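Local coordinates for terminal oxygenase component of carbazole (Janthinobacterium, PDB 2DE6) that catalyses the angular dioxygenation of carbazole at C-9a and C-1, using a Rieske [2Fe-2S] cluster and a mononuclear iron as the terminal oxygenase of carbazole 1,9a-dioxygenase, at the interface of chains A and B. Sequence-based numbering; all coordinates share one arbitrary frame. Chains: chain A/B, terminal oxygenase component of carbazole.

Contact 1: the interface of chains A and B. Residues chain A 352-354; chain B 70, 95, 115, 119.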
ATOM      1  N   ASN A 352     -13.681  -0.550  18.148  1.00 14.81           N
ATOM      2  CA  ASN A 352     -14.187   0.724  18.656  1.00 13.32           C
ATOM      3  C   ASN A 352     -15.673   1.073  18.547  1.00 13.74           C
ATOM      4  O   ASN A 352     -16.118   2.055  19.148  1.00 14.31           O
ATOM      5  CB  ASN A 352     -13.349   1.849  18.055  1.00 14.30           C
ATOM      6  CG  ASN A 352     -11.887   1.729  18.428  1.00 15.41           C
ATOM      7  OD1 ASN A 352     -11.549   1.624  19.604  1.00 18.73           O
ATOM      8  ND2 ASN A 352     -11.012   1.739  17.430  1.00 15.65           N
ATOM      9  N   GLU A 353     -16.435   0.288  17.796  1.00 12.98           N
ATOM     10  CA  GLU A 353     -17.868   0.526  17.638  1.00 12.00           C
ATOM     11  C   GLU A 353     -18.545   0.540  19.012  1.00 13.04           C
ATOM     12  O   GLU A 353     -18.195  -0.256  19.881  1.00 12.45           O
ATOM     13  CB  GLU A 353     -18.484  -0.601  16.796  1.00 11.31           C
ATOM     14  CG  GLU A 353     -18.151  -1.986  17.361  1.00 12.97           C
ATOM     15  CD  GLU A 353     -18.692  -3.147  16.543  1.00 12.88           C
ATOM     16  OE1 GLU A 353     -19.064  -2.940  15.368  1.00 14.74           O
ATOM     17  OE2 GLU A 353     -18.722  -4.278  17.085  1.00 15.96           O
ATOM     18  N   ILE A 354     -19.500   1.446  19.212  1.00 13.07           N
ATOM     19  CA  ILE A 354     -20.243   1.496  20.474  1.00 13.11           C
ATOM     20  C   ILE A 354     -21.675   1.081  20.145  1.00 13.73           C
ATOM     21  O   ILE A 354     -22.462   1.861  19.613  1.00 14.63           O
ATOM     22  CB  ILE A 354     -20.228   2.914  21.102  1.00 14.93           C
ATOM     23  CG1 ILE A 354     -18.797   3.274  21.520  1.00 16.15           C
ATOM     24  CG2 ILE A 354     -21.157   2.950  22.319  1.00 16.38           C
ATOM     25  CD1 ILE A 354     -18.641   4.679  22.092  1.00 17.63           C
TER
ATOM     26  N   LEU B  70     -20.452   7.878  17.297  1.00 11.76           N
ATOM     27  CA  LEU B  70     -19.939   6.904  18.265  1.00 11.35           C
ATOM     28  C   LEU B  70     -20.408   5.477  17.985  1.00 12.44           C
ATOM     29  O   LEU B  70     -19.732   4.503  18.343  1.00 12.79           O
ATOM     30  CB  LEU B  70     -20.403   7.266  19.684  1.00 11.36           C
ATOM     31  CG  LEU B  70     -19.952   8.594  20.299  1.00 13.21           C
ATOM     32  CD1 LEU B  70     -20.572   8.735  21.680  1.00 12.86           C
ATOM     33  CD2 LEU B  70     -18.435   8.642  20.392  1.00 15.11           C
ATOM     34  N   TRP B  95     -28.655   8.877  16.700  1.00 12.05           N
ATOM     35  CA  TRP B  95     -28.014   9.203  17.966  1.00 13.25           C
ATOM     36  C   TRP B  95     -27.869  10.720  17.884  1.00 13.47           C
ATOM     37  O   TRP B  95     -27.371  11.248  16.888  1.00 14.80           O
ATOM     38  CB  TRP B  95     -26.645   8.535  18.067  1.00 11.52           C
ATOM     39  CG  TRP B  95     -26.715   7.086  18.436  1.00 12.44           C
ATOM     40  CD1 TRP B  95     -27.680   6.189  18.073  1.00 12.74           C
ATOM     41  CD2 TRP B  95     -25.753   6.349  19.203  1.00 13.86           C
ATOM     42  NE1 TRP B  95     -27.377   4.938  18.562  1.00 14.54           N
ATOM     43  CE2 TRP B  95     -26.198   5.009  19.256  1.00 14.05           C
ATOM     44  CE3 TRP B  95     -24.556   6.691  19.844  1.00 13.02           C
ATOM     45  CZ2 TRP B  95     -25.485   4.008  19.926  1.00 15.56           C
ATOM     46  CZ3 TRP B  95     -23.847   5.697  20.509  1.00 14.98           C
ATOM     47  CH2 TRP B  95     -24.316   4.371  20.543  1.00 15.75           C
ATOM     48  N   GLN B 115     -27.610   3.971  26.668  1.00 16.66           N
ATOM     49  CA  GLN B 115     -26.466   4.760  26.224  1.00 16.04           C
ATOM     50  C   GLN B 115     -26.713   6.255  26.369  1.00 16.07           C
ATOM     51  O   GLN B 115     -25.771   7.039  26.471  1.00 17.26           O
ATOM     52  CB  GLN B 115     -26.125   4.434  24.762  1.00 16.21           C
ATOM     53  CG  GLN B 115     -25.733   2.978  24.539  1.00 18.40           C
ATOM     54  CD  GLN B 115     -24.392   2.621  25.167  1.00 19.61           C
ATOM     55  OE1 GLN B 115     -23.972   3.224  26.151  1.00 19.34           O
ATOM     56  NE2 GLN B 115     -23.721   1.620  24.605  1.00 21.12           N
ATOM     57  N   GLN B 119     -22.731   8.339  27.062  1.00 19.44           N
ATOM     58  CA  GLN B 119     -21.656   8.473  26.084  1.00 17.66           C
ATOM     59  C   GLN B 119     -21.478   9.934  25.687  1.00 18.26           C
ATOM     60  O   GLN B 119     -22.394  10.744  25.829  1.00 17.56           O
ATOM     61  CB  GLN B 119     -21.954   7.630  24.844  1.00 15.51           C
ATOM     62  CG  GLN B 119     -22.232   6.152  25.131  1.00 16.82           C
ATOM     63  CD  GLN B 119     -21.026   5.394  25.671  1.00 17.91           C
ATOM     64  OE1 GLN B 119     -19.884   5.856  25.577  1.00 19.32           O
ATOM     65  NE2 GLN B 119     -21.278   4.209  26.226  1.00 17.96           N
TER
HETATM   66  O   HOH W   1     -16.972   4.588  18.644  1.00 16.29           O
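A:Ile354 lies against B:Leu70, B:Trp95, B:Gln115 and B:Gln119 of the neighbouring subunit, and its side chain and backbone both take part. It follows the short helix 349-352 of chain A and packs on the Rieske domain of chain B beside the cluster-binding loop: B:Leu70 stands between the cluster ligands B:Cys69 and B:His71, and B:Trp95 is itself part of the cluster site. The two branches of the isoleucine do different work. CG2, anti to the backbone N because chi1 is -66°, points at the two glutamine amides, with A:Ile354 CG2 3.7 Å from B:Gln115 NE2. The rim of the indole meets this methyl from the side, in the ring plane, B:Trp95 CH2 lying 3.9 Å from A:Ile354 CG2 and 3.3 Å from the backbone A:Ile354 O. The other branch, CG1 and CD1, extends past the B:Leu70 backbone, so that CD1 rests 3.9 Å from B:Leu70 CB and at a similar distance from the amide oxygen of B:Gln119. Much of what B:Leu70 offers is therefore main chain and CB. B:Leu70 O receives a weak, bent hydrogen bond from A:Ile354 N (3.2 Å, 134° at H). Water 1 lies 2.8 Å from B:Leu70 O and 2.7 Å from A:Asn352 O at the helix end, bridging the two backbones. Beyond the isoleucine methyls, the bent chains of B:Gln115 and B:Gln119 are tied to each other, which should steady the amides that CG2 points at. B:Gln119 NE2 donates almost straight (173° at H) to B:Gln115 OE1 at 2.9 Å, with the acceptor in the donor's amide plane but the donor above the carbonyl plane of B:Gln115.

Contact 2: the interface of chains A and B. Residues chain A 185-186, 188; chain B 79, 81, 83, 89-91.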
ATOM      1  N   TYR A 185     -34.586   4.017  10.275  1.00 15.69           N
ATOM      2  CA  TYR A 185     -34.617   5.476  10.351  1.00 15.93           C
ATOM      3  C   TYR A 185     -34.198   6.138   9.026  1.00 17.05           C
ATOM      4  O   TYR A 185     -34.725   7.196   8.660  1.00 16.86           O
ATOM      5  CB  TYR A 185     -33.689   5.953  11.473  1.00 15.26           C
ATOM      6  CG  TYR A 185     -33.681   7.453  11.686  1.00 17.27           C
ATOM      7  CD1 TYR A 185     -34.765   8.101  12.284  1.00 17.69           C
ATOM      8  CD2 TYR A 185     -32.589   8.226  11.290  1.00 17.07           C
ATOM      9  CE1 TYR A 185     -34.759   9.481  12.484  1.00 19.20           C
ATOM     10  CE2 TYR A 185     -32.575   9.606  11.484  1.00 19.85           C
ATOM     11  CZ  TYR A 185     -33.663  10.228  12.081  1.00 21.20           C
ATOM     12  OH  TYR A 185     -33.648  11.592  12.276  1.00 22.78           O
ATOM     13  N   ILE A 186     -33.257   5.525   8.308  1.00 16.79           N
ATOM     14  CA  ILE A 186     -32.789   6.102   7.046  1.00 17.56           C
ATOM     15  C   ILE A 186     -33.837   6.044   5.940  1.00 18.10           C
ATOM     16  O   ILE A 186     -33.699   6.709   4.912  1.00 18.60           O
ATOM     17  CB  ILE A 186     -31.507   5.402   6.510  1.00 17.75           C
ATOM     18  CG1 ILE A 186     -31.852   4.021   5.947  1.00 17.53           C
ATOM     19  CG2 ILE A 186     -30.474   5.285   7.618  1.00 18.07           C
ATOM     20  CD1 ILE A 186     -30.653   3.299   5.332  1.00 19.16           C
ATOM     21  N   LYS A 188     -37.127   6.786   6.449  1.00 19.37           N
ATOM     22  CA  LYS A 188     -38.274   7.611   6.815  1.00 20.56           C
ATOM     23  C   LYS A 188     -38.859   8.489   5.710  1.00 21.87           C
ATOM     24  O   LYS A 188     -40.062   8.749   5.705  1.00 22.10           O
ATOM     25  CB  LYS A 188     -37.938   8.474   8.037  1.00 20.34           C
ATOM     26  CG  LYS A 188     -36.791   9.453   7.850  1.00 21.27           C
ATOM     27  CD  LYS A 188     -36.460  10.141   9.173  1.00 22.32           C
ATOM     28  CE  LYS A 188     -35.356  11.178   9.020  1.00 22.98           C
ATOM     29  NZ  LYS A 188     -34.074  10.590   8.539  1.00 22.29           N
TER
ATOM     30  N   LYS B  79     -25.045  13.262   5.788  1.00 17.24           N
ATOM     31  CA  LYS B  79     -26.404  13.784   5.703  1.00 18.45           C
ATOM     32  C   LYS B  79     -26.666  14.520   7.015  1.00 18.40           C
ATOM     33  O   LYS B  79     -27.104  13.929   8.001  1.00 17.30           O
ATOM     34  CB  LYS B  79     -27.418  12.651   5.513  1.00 20.11           C
ATOM     35  CG  LYS B  79     -28.833  13.144   5.248  1.00 22.85           C
ATOM     36  CD  LYS B  79     -29.793  11.992   4.995  1.00 25.63           C
ATOM     37  CE  LYS B  79     -31.195  12.499   4.678  1.00 26.64           C
ATOM     38  NZ  LYS B  79     -31.797  13.262   5.810  1.00 29.32           N
ATOM     39  N   GLU B  81     -28.273  16.451   9.870  1.00 18.88           N
ATOM     40  CA  GLU B  81     -29.612  16.593  10.429  1.00 19.36           C
ATOM     41  C   GLU B  81     -29.576  17.342  11.764  1.00 20.36           C
ATOM     42  O   GLU B  81     -29.472  16.735  12.826  1.00 19.78           O
ATOM     43  CB  GLU B  81     -30.271  15.214  10.631  1.00 19.64           C
ATOM     44  CG  GLU B  81     -30.774  14.564   9.340  1.00 20.25           C
ATOM     45  CD  GLU B  81     -31.543  13.269   9.567  1.00 22.88           C
ATOM     46  OE1 GLU B  81     -32.205  13.134  10.615  1.00 24.42           O
ATOM     47  OE2 GLU B  81     -31.501  12.388   8.680  1.00 24.90           O
ATOM     48  N   LYS B  83     -31.725  18.911  14.058  1.00 21.46           N
ATOM     49  CA  LYS B  83     -33.153  19.000  14.343  1.00 22.50           C
ATOM     50  C   LYS B  83     -33.588  20.027  15.379  1.00 22.42           C
ATOM     51  O   LYS B  83     -34.761  20.394  15.428  1.00 23.19           O
ATOM     52  CB  LYS B  83     -33.682  17.615  14.701  1.00 22.84           C
ATOM     53  CG  LYS B  83     -33.441  16.611  13.587  1.00 24.62           C
ATOM     54  CD  LYS B  83     -34.284  15.362  13.759  1.00 24.67           C
ATOM     55  CE  LYS B  83     -34.150  14.451  12.556  1.00 25.06           C
ATOM     56  NZ  LYS B  83     -34.500  15.114  11.271  1.00 23.23           N
ATOM     57  N   THR B  89     -28.250  15.360  14.885  1.00 14.38           N
ATOM     58  CA  THR B  89     -28.699  13.973  14.922  1.00 14.68           C
ATOM     59  C   THR B  89     -28.057  13.156  13.805  1.00 13.97           C
ATOM     60  O   THR B  89     -28.112  13.548  12.645  1.00 16.20           O
ATOM     61  CB  THR B  89     -30.235  13.911  14.761  1.00 13.32           C
ATOM     62  OG1 THR B  89     -30.858  14.551  15.882  1.00 14.24           O
ATOM     63  CG2 THR B  89     -30.721  12.465  14.651  1.00 13.03           C
ATOM     64  N   CYS B  90     -27.442  12.028  14.155  1.00 14.57           N
ATOM     65  CA  CYS B  90     -26.833  11.173  13.139  1.00 14.58           C
ATOM     66  C   CYS B  90     -27.938  10.670  12.220  1.00 15.62           C
ATOM     67  O   CYS B  90     -28.996  10.248  12.682  1.00 17.25           O
ATOM     68  CB  CYS B  90     -26.126   9.968  13.764  1.00 14.11           C
ATOM     69  SG  CYS B  90     -25.326   8.918  12.517  1.00 16.48           S
ATOM     70  N   TRP B  91     -27.677  10.704  10.918  1.00 13.33           N
ATOM     71  CA  TRP B  91     -28.640  10.277   9.910  1.00 14.53           C
ATOM     72  C   TRP B  91     -28.913   8.772   9.866  1.00 14.57           C
ATOM     73  O   TRP B  91     -29.889   8.340   9.256  1.00 15.06           O
ATOM     74  CB  TRP B  91     -28.144  10.703   8.529  1.00 14.50           C
ATOM     75  CG  TRP B  91     -26.765  10.190   8.248  1.00 15.07           C
ATOM     76  CD1 TRP B  91     -25.586  10.851   8.449  1.00 15.33           C
ATOM     77  CD2 TRP B  91     -26.414   8.875   7.797  1.00 16.74           C
ATOM     78  NE1 TRP B  91     -24.525  10.030   8.155  1.00 16.09           N
ATOM     79  CE2 TRP B  91     -25.003   8.811   7.753  1.00 17.23           C
ATOM     80  CE3 TRP B  91     -27.156   7.742   7.429  1.00 15.46           C
ATOM     81  CZ2 TRP B  91     -24.314   7.656   7.356  1.00 17.66           C
ATOM     82  CZ3 TRP B  91     -26.470   6.592   7.036  1.00 17.45           C
ATOM     83  CH2 TRP B  91     -25.063   6.561   7.004  1.00 17.19           C
TER
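A:Tyr185 and A:Lys188 close on the carboxylate of B:Glu81, each taking a different oxygen. The tyrosine hydroxyl donates to B:Glu81 OE1 (A:Tyr185 OH to OE1, 2.7 Å), approaching nearly along the C-O axis, with ring and carboxylate planes 38° apart. A:Lys188 NZ forms a salt bridge with B:Glu81 OE2 at 3.1 Å, on the syn side, tilted 26° out of the carboxylate plane. With chi1 of -178°, CG of A:Tyr185 is anti to the backbone N, and the ring extends from the 3-10 helix 181-187 toward chain B. The lysine chain runs straight to CE and then bends, bringing A:Lys188 NZ 3.4 Å above the plane of the A:Tyr185 ring, offset toward the rim. Within chain B, the carboxylate is also held by B:Lys79 NZ, 3.0 Å from B:Glu81 OE2, and by B:Lys83 NZ, 3.1 Å from B:Glu81 OE1. B:Lys79 and A:Lys188 reach OE2 from the same face of its plane, and the gathered positive charge probably favours an ionised glutamate. B:Trp91 O lies 3.4 Å from A:Tyr185 CD2 and 3.5 Å from A:Ile186 CG2. The 3-10 helix 181-187, which carries the iron ligands A:His183 and A:His187, and A:Lys188 just after it thus grip B:Glu81, while B:Trp91, next to the cluster ligand B:Cys90, packs alongside; this clasp probably helps hold the Rieske domain near the neighbour's catalytic iron.

Contact 1 and contact 2 lie about 16 Å apart, measured between the centres of their C-alpha atoms, and share no residue. Both set the catalytic part of chain A against the Rieske domain of chain B, around its cluster-binding segments: contact 1 involves B:Leu70 and B:Trp95, contact 2 B:Cys90 and B:Trp91. The first is mainly apolar with a water bridge, the second mainly polar. Together they probably steady the Rieske domain at two separated points, consistent with electron transfer from its cluster to the mononuclear iron of the adjacent subunit, the arrangement typical of trimeric Rieske oxygenases.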